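Local atomic coordinates of pesticidal crystal protein Cry2Aa (Bacillus thuringiensis serovar kurstaki, PDB entry 1I5P), a protein that promotes colloid-osmotic lysis by binding to midgut epithelial cells of dipteran and lepidopteran larvae. Residues A[22-27]-A[266-271]; A[29-34]-A[54-59]; A[248-253]-A[416-421]; A[360-365]-A[371-376]; A[422-427]-A[472-477]. All coordinates share one frame; numbering follows the deposited sequence.

Contact 1: A[22-27]-A[266-271]; sequences DPFSFE and SLMVSS
The backbones of 22-27 and 266-271 keep well apart, with the CA atoms of Glu-27 and Met-268 8.7 Å from each other, so long side chains have to span the gap. Met-268 does most of this work. Its CG is anti to the backbone N (chi1 178°), and the next torsion is also extended, carrying the sulfur straight out towards the other segment. There Met-268 SD comes 3.7 Å from CE2 of Phe-24, beside the ring edge and near its plane, a Met-aromatic contact in which the polarisable sulfur meets the electropositive rim of CH groups. Glu-27 lies roughly perpendicular to the same thioether, its OE2 3.9 Å from Met-268 CG. The carboxylate is not left to apolar company: one water donates to Glu-27 OE2 at 2.8 Å and to the backbone oxygen of Val-269 at 2.8 Å, bridging the segments. Just before Phe-24 in sequence, Asp-22 makes an Asx turn, its OD1 accepting from Phe-24 N at 2.9 Å, which ties down the loop that presents the ring. Phe-24 also rests on Leu-486 of strand 483-486, while Phe-26 leans on Leu-62 of helix 53-65. Strand 267-268 itself pairs parallel with strand 493-496, whose Phe-494 touches Met-268.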
# COMPACT_ATOMS: atom_id res chain seq x y z
N ASP A 22 -18.83 -3.31 6.49
CA ASP A 22 -18.80 -1.90 6.11
C ASP A 22 -17.65 -1.62 5.13
O ASP A 22 -16.47 -1.65 5.50
CB ASP A 22 -18.67 -1.03 7.36
CG ASP A 22 -18.67 0.44 7.05
OD1 ASP A 22 -18.88 0.81 5.87
OD2 ASP A 22 -18.47 1.25 7.98
N PRO A 23 -17.98 -1.36 3.85
CA PRO A 23 -16.98 -1.07 2.82
C PRO A 23 -16.24 0.26 3.05
O PRO A 23 -15.31 0.59 2.32
CB PRO A 23 -17.81 -1.05 1.54
CG PRO A 23 -19.13 -0.51 2.02
CD PRO A 23 -19.34 -1.35 3.27
N PHE A 24 -16.68 1.02 4.05
CA PHE A 24 -16.06 2.29 4.40
C PHE A 24 -15.71 2.30 5.89
O PHE A 24 -15.76 3.35 6.54
CB PHE A 24 -17.01 3.46 4.11
CG PHE A 24 -17.29 3.67 2.65
CD1 PHE A 24 -18.54 3.39 2.12
CD2 PHE A 24 -16.29 4.15 1.80
CE1 PHE A 24 -18.80 3.58 0.77
CE2 PHE A 24 -16.55 4.34 0.44
CZ PHE A 24 -17.80 4.06 -0.07
N SER A 25 -15.37 1.14 6.44
CA SER A 25 -15.04 1.05 7.86
C SER A 25 -13.94 2.02 8.29
O SER A 25 -14.05 2.68 9.33
CB SER A 25 -14.68 -0.39 8.24
OG SER A 25 -13.83 -0.99 7.27
N PHE A 26 -12.88 2.11 7.49
CA PHE A 26 -11.78 3.03 7.80
C PHE A 26 -12.30 4.46 7.86
O PHE A 26 -12.03 5.20 8.82
CB PHE A 26 -10.69 2.94 6.74
CG PHE A 26 -9.63 4.01 6.87
CD1 PHE A 26 -8.65 3.91 7.86
CD2 PHE A 26 -9.63 5.12 6.03
CE1 PHE A 26 -7.69 4.91 8.01
CE2 PHE A 26 -8.67 6.13 6.18
CZ PHE A 26 -7.70 6.01 7.17
N GLU A 27 -13.04 4.86 6.84
CA GLU A 27 -13.58 6.22 6.79
C GLU A 27 -14.55 6.49 7.95
O GLU A 27 -14.65 7.62 8.42
CB GLU A 27 -14.30 6.46 5.46
CG GLU A 27 -13.41 6.54 4.22
CD GLU A 27 -12.78 5.22 3.83
OE1 GLU A 27 -13.39 4.15 4.06
OE2 GLU A 27 -11.66 5.24 3.27
N SER A 266 -10.78 16.71 -0.46
CA SER A 266 -11.96 15.86 -0.54
C SER A 266 -11.72 14.74 -1.54
O SER A 266 -12.52 14.51 -2.45
CB SER A 266 -13.17 16.70 -0.95
OG SER A 266 -14.39 16.05 -0.64
N LEU A 267 -10.59 14.05 -1.38
CA LEU A 267 -10.23 12.95 -2.26
C LEU A 267 -9.98 11.71 -1.41
O LEU A 267 -8.97 11.62 -0.71
CB LEU A 267 -8.97 13.28 -3.05
CG LEU A 267 -8.49 12.14 -3.95
CD1 LEU A 267 -9.58 11.81 -4.96
CD2 LEU A 267 -7.21 12.55 -4.66
N MET A 268 -10.91 10.77 -1.47
CA MET A 268 -10.78 9.54 -0.71
C MET A 268 -9.85 8.57 -1.45
O MET A 268 -10.17 8.10 -2.53
CB MET A 268 -12.15 8.88 -0.53
CG MET A 268 -12.11 7.56 0.23
SD MET A 268 -13.67 6.64 0.16
CE MET A 268 -13.50 5.80 -1.42
N VAL A 269 -8.69 8.31 -0.88
CA VAL A 269 -7.74 7.38 -1.48
C VAL A 269 -8.30 6.01 -1.13
O VAL A 269 -8.15 5.55 0.01
CB VAL A 269 -6.34 7.57 -0.87
CG1 VAL A 269 -5.36 6.58 -1.46
CG2 VAL A 269 -5.87 9.00 -1.12
N SER A 270 -8.95 5.36 -2.09
CA SER A 270 -9.58 4.06 -1.86
C SER A 270 -8.65 2.90 -1.56
O SER A 270 -9.07 1.88 -1.00
CB SER A 270 -10.48 3.70 -3.04
OG SER A 270 -9.72 3.21 -4.12
N SER A 271 -7.39 3.04 -1.93
CA SER A 271 -6.42 1.98 -1.68
C SER A 271 -5.00 2.50 -1.85
O SER A 271 -4.78 3.54 -2.46
CB SER A 271 -6.65 0.80 -2.63
OG SER A 271 -6.49 1.20 -3.97
O HOH W 1 -9.23 6.32 2.49

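Contact 2: A[29-34]-A[54-59]; sequences KSLDTI and VGTVSS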
# COMPACT_ATOMS: atom_id res chain seq x y z
N LYS A 29 -14.31 5.20 10.92
CA LYS A 29 -13.58 5.07 12.17
C LYS A 29 -13.00 6.41 12.63
O LYS A 29 -12.55 7.20 11.81
CB LYS A 29 -12.43 4.07 12.00
CG LYS A 29 -12.53 2.84 12.86
CD LYS A 29 -11.36 1.90 12.59
CE LYS A 29 -11.84 0.58 12.01
NZ LYS A 29 -10.72 -0.36 11.76
N SER A 30 -13.01 6.65 13.94
CA SER A 30 -12.45 7.87 14.49
C SER A 30 -10.94 7.66 14.59
O SER A 30 -10.46 6.53 14.58
CB SER A 30 -13.00 8.13 15.89
OG SER A 30 -12.52 7.16 16.80
N LEU A 31 -10.19 8.75 14.69
CA LEU A 31 -8.74 8.64 14.78
C LEU A 31 -8.36 7.95 16.10
O LEU A 31 -7.42 7.17 16.14
CB LEU A 31 -8.10 10.03 14.69
CG LEU A 31 -6.59 10.05 14.48
CD1 LEU A 31 -6.22 9.27 13.22
CD2 LEU A 31 -6.11 11.49 14.37
N ASP A 32 -9.09 8.24 17.17
CA ASP A 32 -8.81 7.62 18.46
C ASP A 32 -8.92 6.11 18.36
O ASP A 32 -8.09 5.38 18.91
CB ASP A 32 -9.77 8.11 19.54
CG ASP A 32 -9.54 7.42 20.86
OD1 ASP A 32 -8.47 7.66 21.47
OD2 ASP A 32 -10.41 6.63 21.29
N THR A 33 -9.94 5.63 17.67
CA THR A 33 -10.14 4.19 17.51
C THR A 33 -8.97 3.61 16.70
O THR A 33 -8.42 2.56 17.04
CB THR A 33 -11.46 3.89 16.77
OG1 THR A 33 -12.56 4.29 17.59
CG2 THR A 33 -11.58 2.40 16.44
N ILE A 34 -8.60 4.30 15.63
CA ILE A 34 -7.50 3.86 14.79
C ILE A 34 -6.19 3.84 15.57
O ILE A 34 -5.40 2.90 15.46
CB ILE A 34 -7.37 4.77 13.56
CG1 ILE A 34 -8.51 4.47 12.58
CG2 ILE A 34 -6.00 4.59 12.91
CD1 ILE A 34 -8.74 5.55 11.55
N VAL A 54 3.32 5.49 13.14
CA VAL A 54 3.39 5.70 11.70
C VAL A 54 2.04 5.36 11.07
O VAL A 54 1.60 6.03 10.13
CB VAL A 54 4.51 4.84 11.03
CG1 VAL A 54 5.85 5.11 11.72
CG2 VAL A 54 4.16 3.36 11.09
N GLY A 55 1.39 4.35 11.62
CA GLY A 55 0.08 3.95 11.12
C GLY A 55 -0.96 5.00 11.43
O GLY A 55 -1.82 5.29 10.60
N THR A 56 -0.89 5.57 12.63
CA THR A 56 -1.83 6.61 13.03
C THR A 56 -1.66 7.85 12.15
O THR A 56 -2.64 8.41 11.65
CB THR A 56 -1.62 7.03 14.50
OG1 THR A 56 -1.74 5.88 15.34
CG2 THR A 56 -2.68 8.04 14.91
N VAL A 57 -0.41 8.28 11.96
CA VAL A 57 -0.14 9.46 11.16
C VAL A 57 -0.61 9.29 9.72
O VAL A 57 -1.26 10.19 9.17
CB VAL A 57 1.37 9.81 11.15
CG1 VAL A 57 1.63 10.99 10.22
CG2 VAL A 57 1.84 10.14 12.56
N SER A 58 -0.30 8.16 9.11
CA SER A 58 -0.72 7.93 7.73
C SER A 58 -2.25 7.93 7.65
O SER A 58 -2.82 8.54 6.75
CB SER A 58 -0.13 6.62 7.20
OG SER A 58 -0.44 5.54 8.06
N SER A 59 -2.90 7.26 8.59
CA SER A 59 -4.36 7.20 8.61
C SER A 59 -4.90 8.62 8.73
O SER A 59 -5.86 9.00 8.06
CB SER A 59 -4.83 6.35 9.79
OG SER A 59 -4.40 5.01 9.66
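Two helices near the N-terminus pack here, Leu-31 and Ile-34 of helix 31-44 resting on Thr-56 and Ser-59 of helix 53-65. The CA atoms of Ile-34 and Thr-56 are 6.5 Å apart, and the short side chains of Thr-56 and Ser-59 face Leu-31 and Ile-34. Leu-31 swings its CG anti to the backbone N (chi1 -167°), and this brings CD1 to Thr-56, 4.1 Å from its methyl CG2 and 4.0 Å from its O; the leucine runs crosswise to the threonine. Three residues on, the branch CG2 of Ile-34 lies 3.6 Å from OG of Ser-59. Helix 53-65 belongs to the helical bundle of the three-domain delta-endotoxins, and helix 31-44, earlier in the chain, lies against it. Serine suits a place under an isoleucine because its hydroxyl turns back to its own helix: Ser-59 OG donates to Gly-55 O at 2.8 Å. That carbonyl also takes the helical bond from Ser-59 N at 3.0 Å, the two donors arriving from opposite faces of its plane. Ser-30, the N-cap of helix 31-44, shares a 3.0 Å hydrogen bond between its OG and OG1 of Thr-33. Ile-80 of helix 74-81 touches both Leu-31 and Thr-56, and Asp-420 lies against Ile-34.

Contact 3: A[248-253]-A[416-421]; sequences MFLNVF and NYFPDY
Leu-250, on helix 238-259 of the helical bundle, reaches across to Phe-418 and Tyr-421, the end residues of a type II beta turn in the middle domain. Pro-419 fits the second position of that turn, and Asp-420 takes the positive phi (65°) required at the third. With CG anti to the carbonyl carbon (chi1 -76°), the leucine points its two methyls at different rings: CD1 lies 4.1 Å from CE2 of Phe-418, while CD2 goes to the phenol end of Tyr-421. Leu-250 and the tyrosine run alongside one another, pointing opposite ways. Both aromatic side chains are also turned with CG beside the backbone N, and together they receive the branched tip of the leucine. Leu-275 of strand 275-278 packs on all three residues, so this patch is apolar. In the helix, a wider pi-type turn spans 249-253, and Met-248 O accepts from both Val-252 N and Phe-253 N. The phenol contact brings Leu-250 CD2 to 3.8 Å from Tyr-421 OH.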
# COMPACT_ATOMS: atom_id res chain seq x y z
N MET A 248 9.74 -0.03 5.29
CA MET A 248 9.91 1.26 4.61
C MET A 248 8.61 1.81 4.02
O MET A 248 8.41 3.03 3.97
CB MET A 248 10.97 1.14 3.52
CG MET A 248 12.40 0.95 4.06
SD MET A 248 12.93 2.32 5.12
CE MET A 248 14.13 1.50 6.21
N PHE A 249 7.72 0.94 3.57
CA PHE A 249 6.47 1.43 3.01
C PHE A 249 5.58 2.02 4.10
O PHE A 249 4.89 3.01 3.88
CB PHE A 249 5.75 0.31 2.25
CG PHE A 249 6.00 0.34 0.77
CD1 PHE A 249 7.26 0.04 0.26
CD2 PHE A 249 5.00 0.73 -0.11
CE1 PHE A 249 7.52 0.12 -1.10
CE2 PHE A 249 5.24 0.82 -1.48
CZ PHE A 249 6.51 0.51 -1.98
N LEU A 250 5.61 1.43 5.29
CA LEU A 250 4.80 1.93 6.40
C LEU A 250 5.41 3.18 7.04
O LEU A 250 4.69 4.08 7.47
CB LEU A 250 4.62 0.85 7.46
CG LEU A 250 3.62 -0.26 7.13
CD1 LEU A 250 3.67 -1.33 8.21
CD2 LEU A 250 2.22 0.33 7.03
N ASN A 251 6.74 3.21 7.10
CA ASN A 251 7.48 4.31 7.70
C ASN A 251 7.79 5.45 6.76
O ASN A 251 8.03 6.58 7.20
CB ASN A 251 8.82 3.80 8.26
CG ASN A 251 8.72 3.30 9.67
OD1 ASN A 251 8.72 4.09 10.62
ND2 ASN A 251 8.62 1.98 9.82
N VAL A 252 7.80 5.17 5.46
CA VAL A 252 8.16 6.18 4.49
C VAL A 252 7.26 6.39 3.27
O VAL A 252 6.80 7.50 3.02
CB VAL A 252 9.60 5.93 3.97
CG1 VAL A 252 9.98 6.99 2.93
CG2 VAL A 252 10.58 5.93 5.14
N PHE A 253 7.00 5.34 2.51
CA PHE A 253 6.23 5.52 1.29
C PHE A 253 4.74 5.75 1.35
O PHE A 253 4.15 6.22 0.37
CB PHE A 253 6.61 4.42 0.30
CG PHE A 253 8.06 4.44 -0.04
CD1 PHE A 253 8.95 3.54 0.55
CD2 PHE A 253 8.58 5.46 -0.84
CE1 PHE A 253 10.32 3.67 0.36
CE2 PHE A 253 9.94 5.59 -1.04
CZ PHE A 253 10.82 4.70 -0.44
N ASN A 416 0.39 -12.65 10.26
CA ASN A 416 0.53 -11.43 9.48
C ASN A 416 -0.79 -10.70 9.43
O ASN A 416 -1.80 -11.25 9.00
CB ASN A 416 1.04 -11.78 8.09
CG ASN A 416 2.24 -12.71 8.14
OD1 ASN A 416 3.33 -12.30 8.55
ND2 ASN A 416 2.04 -13.97 7.74
N TYR A 417 -0.77 -9.45 9.86
CA TYR A 417 -1.98 -8.63 9.90
C TYR A 417 -1.60 -7.18 10.16
O TYR A 417 -0.63 -6.90 10.86
CB TYR A 417 -2.88 -9.14 11.04
CG TYR A 417 -3.99 -8.19 11.42
CD1 TYR A 417 -5.16 -8.13 10.67
CD2 TYR A 417 -3.85 -7.32 12.50
CE1 TYR A 417 -6.17 -7.23 10.98
CE2 TYR A 417 -4.86 -6.41 12.83
CZ TYR A 417 -6.02 -6.37 12.06
OH TYR A 417 -7.00 -5.45 12.34
N PHE A 418 -2.37 -6.26 9.59
CA PHE A 418 -2.14 -4.83 9.79
C PHE A 418 -3.51 -4.16 9.91
O PHE A 418 -4.40 -4.45 9.11
CB PHE A 418 -1.36 -4.22 8.62
CG PHE A 418 -0.07 -4.94 8.30
CD1 PHE A 418 -0.06 -6.00 7.40
CD2 PHE A 418 1.12 -4.55 8.91
CE1 PHE A 418 1.13 -6.68 7.11
CE2 PHE A 418 2.31 -5.22 8.64
CZ PHE A 418 2.32 -6.29 7.73
N PRO A 419 -3.68 -3.25 10.89
CA PRO A 419 -4.95 -2.54 11.09
C PRO A 419 -5.47 -1.93 9.81
O PRO A 419 -4.71 -1.32 9.06
CB PRO A 419 -4.59 -1.49 12.14
CG PRO A 419 -3.56 -2.19 12.95
CD PRO A 419 -2.68 -2.79 11.86
N ASP A 420 -6.77 -2.11 9.55
CA ASP A 420 -7.42 -1.59 8.35
C ASP A 420 -6.92 -2.18 7.03
O ASP A 420 -7.28 -1.71 5.95
CB ASP A 420 -7.31 -0.06 8.31
CG ASP A 420 -8.05 0.61 9.46
OD1 ASP A 420 -9.28 0.37 9.60
OD2 ASP A 420 -7.41 1.36 10.22
N TYR A 421 -6.09 -3.21 7.13
CA TYR A 421 -5.60 -3.88 5.93
C TYR A 421 -6.30 -5.21 5.81
O TYR A 421 -6.47 -5.92 6.80
CB TYR A 421 -4.09 -4.13 5.99
CG TYR A 421 -3.23 -2.94 5.62
CD1 TYR A 421 -3.07 -1.87 6.51
CD2 TYR A 421 -2.54 -2.89 4.40
CE1 TYR A 421 -2.25 -0.80 6.20
CE2 TYR A 421 -1.71 -1.82 4.09
CZ TYR A 421 -1.57 -0.78 4.99
OH TYR A 421 -0.75 0.29 4.69

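Contact 4: A[360-365]-A[371-376]; sequences FNCSTV and TPFVRS
The hydroxyl OG1 of Thr-364, whose methyl covers Phe-373, is held by two hydrogen bonds, one with the backbone oxygen of Leu-366 and one with Ser-7 OG. Threonine suits this place because its two branches do separate jobs. OG1 sits between the backbone N and the carbonyl carbon (chi1 70°), which puts CG2 anti to the carbonyl carbon and over one face of the Phe-373 ring. The methyl stands 3.7 Å from the ring centroid and 23° off its normal, a CH-pi contact, displaced towards CE1 at 3.4 Å from Thr-364 CG2. The ring also reaches the backbone before the threonine, its CZ lying 3.5 Å from the carbonyl carbon of Ser-363. Farther along, Cys-362 SG approaches obliquely, 5.4 Å from the Phe-373 centroid, a loose sulfur-aromatic contact; this sulfur is in the disulfide with Cys-406. Thr-371 adds its carbonyl, with Thr-364 CB 3.4 Å from Thr-371 O. Phe-373 thus packs against the end of strand 360-363 and the residue after it, joining two sheets of the beta-prism domain. Strand 360-363 pairs antiparallel with strand 308-321. Strand 373-377, with a classic beta bulge at Val-374 and Arg-375, lies between strands 397-400 and 415-416 in another sheet, and Ile-423 of strand 422-430 packs on Phe-373.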
# COMPACT_ATOMS: atom_id res chain seq x y z
N PHE A 360 -7.78 -30.43 -0.16
CA PHE A 360 -8.45 -29.51 0.75
C PHE A 360 -8.70 -28.16 0.08
O PHE A 360 -7.95 -27.76 -0.80
CB PHE A 360 -7.64 -29.35 2.04
CG PHE A 360 -6.53 -28.34 1.95
CD1 PHE A 360 -6.77 -27.00 2.25
CD2 PHE A 360 -5.25 -28.72 1.57
CE1 PHE A 360 -5.74 -26.05 2.17
CE2 PHE A 360 -4.22 -27.79 1.48
CZ PHE A 360 -4.47 -26.45 1.79
N ASN A 361 -9.77 -27.49 0.51
CA ASN A 361 -10.15 -26.17 0.00
C ASN A 361 -10.47 -25.26 1.18
O ASN A 361 -11.37 -25.53 1.98
CB ASN A 361 -11.37 -26.25 -0.92
CG ASN A 361 -11.02 -26.69 -2.33
OD1 ASN A 361 -10.96 -27.88 -2.63
ND2 ASN A 361 -10.77 -25.72 -3.21
N CYS A 362 -9.73 -24.15 1.27
CA CYS A 362 -9.85 -23.16 2.33
C CYS A 362 -10.33 -21.83 1.75
O CYS A 362 -9.68 -21.24 0.90
CB CYS A 362 -8.48 -22.98 2.99
SG CYS A 362 -8.33 -21.55 4.13
N SER A 363 -11.51 -21.39 2.15
CA SER A 363 -12.02 -20.13 1.62
C SER A 363 -12.83 -19.43 2.70
O SER A 363 -12.96 -19.94 3.81
CB SER A 363 -12.91 -20.37 0.40
OG SER A 363 -14.09 -21.02 0.81
N THR A 364 -13.34 -18.25 2.37
CA THR A 364 -14.17 -17.51 3.29
C THR A 364 -15.52 -18.20 3.12
O THR A 364 -16.20 -17.97 2.12
CB THR A 364 -14.30 -16.03 2.87
OG1 THR A 364 -15.10 -15.94 1.69
CG2 THR A 364 -12.93 -15.43 2.59
N VAL A 365 -15.89 -19.06 4.06
CA VAL A 365 -17.15 -19.79 3.96
C VAL A 365 -18.29 -18.88 3.49
O VAL A 365 -19.03 -19.22 2.56
CB VAL A 365 -17.53 -20.43 5.31
CG1 VAL A 365 -17.72 -19.35 6.36
CG2 VAL A 365 -18.80 -21.26 5.15
N THR A 371 -16.97 -11.39 4.68
CA THR A 371 -16.00 -11.81 5.69
C THR A 371 -14.67 -12.14 5.03
O THR A 371 -14.27 -13.30 4.94
CB THR A 371 -16.48 -13.06 6.47
OG1 THR A 371 -16.56 -14.18 5.60
CG2 THR A 371 -17.85 -12.80 7.09
N PRO A 372 -13.97 -11.11 4.54
CA PRO A 372 -12.68 -11.31 3.88
C PRO A 372 -11.60 -11.79 4.84
O PRO A 372 -11.74 -11.69 6.06
CB PRO A 372 -12.36 -9.92 3.35
CG PRO A 372 -12.93 -9.04 4.43
CD PRO A 372 -14.29 -9.67 4.64
N PHE A 373 -10.52 -12.31 4.27
CA PHE A 373 -9.39 -12.78 5.06
C PHE A 373 -8.65 -11.52 5.53
O PHE A 373 -8.59 -10.53 4.79
CB PHE A 373 -8.45 -13.62 4.20
CG PHE A 373 -8.99 -14.99 3.87
CD1 PHE A 373 -9.28 -15.34 2.56
CD2 PHE A 373 -9.17 -15.94 4.88
CE1 PHE A 373 -9.74 -16.62 2.26
CE2 PHE A 373 -9.63 -17.21 4.59
CZ PHE A 373 -9.92 -17.56 3.27
N VAL A 374 -8.10 -11.55 6.74
CA VAL A 374 -7.35 -10.40 7.25
C VAL A 374 -6.04 -10.81 7.93
O VAL A 374 -5.11 -10.01 8.04
CB VAL A 374 -8.20 -9.56 8.25
CG1 VAL A 374 -9.33 -8.86 7.51
CG2 VAL A 374 -8.77 -10.44 9.36
N ARG A 375 -5.97 -12.07 8.37
CA ARG A 375 -4.78 -12.54 9.07
C ARG A 375 -4.29 -13.88 8.53
O ARG A 375 -5.09 -14.76 8.20
CB ARG A 375 -5.11 -12.66 10.56
CG ARG A 375 -3.94 -12.94 11.48
CD ARG A 375 -4.42 -13.04 12.92
NE ARG A 375 -4.91 -11.76 13.47
CZ ARG A 375 -4.15 -10.89 14.13
NH1 ARG A 375 -2.86 -11.15 14.32
NH2 ARG A 375 -4.69 -9.78 14.62
N SER A 376 -2.97 -14.03 8.42
CA SER A 376 -2.38 -15.28 7.93
C SER A 376 -1.21 -15.77 8.78
O SER A 376 -0.56 -14.99 9.48
CB SER A 376 -1.89 -15.09 6.49
OG SER A 376 -0.81 -14.17 6.45

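Contact 5: A[422-427]-A[472-477]; sequences FIRNIS and NNIYAA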
# COMPACT_ATOMS: atom_id res chain seq x y z
N PHE A 422 -6.71 -5.55 4.59
CA PHE A 422 -7.36 -6.83 4.35
C PHE A 422 -6.46 -7.64 3.44
O PHE A 422 -5.68 -7.09 2.66
CB PHE A 422 -8.71 -6.64 3.65
CG PHE A 422 -9.70 -5.82 4.43
CD1 PHE A 422 -9.72 -4.44 4.32
CD2 PHE A 422 -10.61 -6.44 5.28
CE1 PHE A 422 -10.64 -3.68 5.04
CE2 PHE A 422 -11.53 -5.69 6.02
CZ PHE A 422 -11.54 -4.30 5.89
N ILE A 423 -6.55 -8.96 3.55
CA ILE A 423 -5.77 -9.81 2.67
C ILE A 423 -6.62 -9.87 1.40
O ILE A 423 -7.56 -10.66 1.32
CB ILE A 423 -5.58 -11.22 3.26
CG1 ILE A 423 -4.67 -11.14 4.49
CG2 ILE A 423 -4.98 -12.14 2.21
CD1 ILE A 423 -4.51 -12.46 5.22
N ARG A 424 -6.30 -9.01 0.44
CA ARG A 424 -7.04 -8.97 -0.81
C ARG A 424 -6.53 -9.94 -1.87
O ARG A 424 -7.13 -10.08 -2.93
CB ARG A 424 -7.05 -7.54 -1.37
CG ARG A 424 -7.86 -6.57 -0.52
CD ARG A 424 -9.31 -7.01 -0.38
NE ARG A 424 -10.07 -6.10 0.46
CZ ARG A 424 -11.30 -6.33 0.90
NH1 ARG A 424 -11.94 -7.45 0.57
NH2 ARG A 424 -11.90 -5.44 1.68
N ASN A 425 -5.41 -10.59 -1.59
CA ASN A 425 -4.88 -11.57 -2.52
C ASN A 425 -3.93 -12.52 -1.82
O ASN A 425 -3.37 -12.19 -0.77
CB ASN A 425 -4.17 -10.90 -3.70
CG ASN A 425 -4.01 -11.84 -4.90
OD1 ASN A 425 -4.66 -12.87 -4.98
ND2 ASN A 425 -3.15 -11.47 -5.84
N ILE A 426 -3.77 -13.71 -2.39
CA ILE A 426 -2.87 -14.70 -1.84
C ILE A 426 -2.03 -15.23 -3.00
O ILE A 426 -2.51 -15.35 -4.12
CB ILE A 426 -3.63 -15.88 -1.19
CG1 ILE A 426 -4.37 -15.39 0.06
CG2 ILE A 426 -2.66 -17.00 -0.82
CD1 ILE A 426 -5.29 -16.43 0.67
N SER A 427 -0.77 -15.52 -2.72
CA SER A 427 0.12 -16.05 -3.74
C SER A 427 1.03 -17.02 -3.03
O SER A 427 0.71 -17.51 -1.95
CB SER A 427 0.93 -14.92 -4.38
OG SER A 427 1.60 -15.38 -5.54
N ASN A 472 -11.23 -1.49 0.33
CA ASN A 472 -12.42 -1.99 1.01
C ASN A 472 -13.72 -1.52 0.36
O ASN A 472 -14.76 -2.16 0.52
CB ASN A 472 -12.36 -1.56 2.48
CG ASN A 472 -13.35 -2.31 3.36
OD1 ASN A 472 -13.71 -3.46 3.09
ND2 ASN A 472 -13.77 -1.67 4.45
N ASN A 473 -13.67 -0.43 -0.40
CA ASN A 473 -14.87 0.10 -1.04
C ASN A 473 -15.24 -0.67 -2.30
O ASN A 473 -15.24 -0.14 -3.41
CB ASN A 473 -14.71 1.59 -1.36
CG ASN A 473 -13.66 1.87 -2.41
OD1 ASN A 473 -12.59 1.27 -2.40
ND2 ASN A 473 -13.96 2.79 -3.32
N ILE A 474 -15.57 -1.94 -2.10
CA ILE A 474 -15.96 -2.82 -3.19
C ILE A 474 -17.46 -3.07 -3.05
O ILE A 474 -17.91 -3.68 -2.08
CB ILE A 474 -15.24 -4.18 -3.11
CG1 ILE A 474 -13.72 -3.96 -3.08
CG2 ILE A 474 -15.64 -5.05 -4.29
CD1 ILE A 474 -12.92 -5.19 -2.67
N TYR A 475 -18.22 -2.58 -4.02
CA TYR A 475 -19.67 -2.74 -4.00
C TYR A 475 -20.05 -4.21 -4.07
O TYR A 475 -20.83 -4.71 -3.27
CB TYR A 475 -20.30 -1.99 -5.17
CG TYR A 475 -21.79 -2.21 -5.27
CD1 TYR A 475 -22.63 -1.87 -4.21
CD2 TYR A 475 -22.36 -2.77 -6.41
CE1 TYR A 475 -24.00 -2.09 -4.28
CE2 TYR A 475 -23.73 -3.00 -6.49
CZ TYR A 475 -24.54 -2.65 -5.42
OH TYR A 475 -25.90 -2.87 -5.50
N ALA A 476 -19.49 -4.91 -5.06
CA ALA A 476 -19.77 -6.33 -5.25
C ALA A 476 -18.89 -6.85 -6.37
O ALA A 476 -18.10 -6.11 -6.95
CB ALA A 476 -21.24 -6.53 -5.62
N ALA A 477 -19.01 -8.14 -6.65
CA ALA A 477 -18.25 -8.74 -7.72
C ALA A 477 -19.05 -8.52 -8.98
O ALA A 477 -20.27 -8.66 -8.99
CB ALA A 477 -18.07 -10.22 -7.48
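Phe-422 and Arg-424 of strand 422-430 close round Asn-472, with Ile-474 adding an apolar cover. The amide of Asn-472 lies obliquely beside the ring, its CG 3.5 Å from Phe-422 CE1 and the two planes 30° apart. Arg-424 NH2 sits over one face of the same ring, towards the rim, and 3.0 Å from Asn-472 OD1 near the guanidinium edge. On a face of that guanidinium group rests Ile-474 CD1, 4.1 Å from Arg-424 NH1, a flat cation being well suited to lie against a methyl. A bend in the arginine chain at chi2 (-58°) brings the group round to these partners. Outside the segments, Arg-424 NE donates to the backbone oxygen of Lys-471, and Asn-472 OD1 accepts from His-21 NE2; these bonds would restrain both polar ends. Asn-472 ND2 makes a weak bond to Asp-22 O. Strand 474-477 pairs with 483-486 in a different sheet from strand 422-430, whose Arg-424 and Asn-425 form a classic beta bulge; the contact joins both sheets.

Overall arrangement
Along the chain, contact 2 is nested inside the loop closed by contact 1, while contact 4 lies inside that of contact 3; the first segment of contact 5, 422-427, follows directly on 416-421. Contacts 1, 2 and 3 gather where the first helices and the helical bundle meet the middle domain, centres 12 to 16 Å apart. A Lys-29 to Asp-420 salt bridge joins contacts 2 and 3, and Phe-26 of contact 1 touches both. Contact 4 lies farthest from the chain centre, about 21 Å, and about 12 Å centre to centre from contact 5, to which Phe-373 and Ile-423 connect it. Asn-472 links contact 5 to contact 1; residues 22-34 thus touch helical bundle and middle domain.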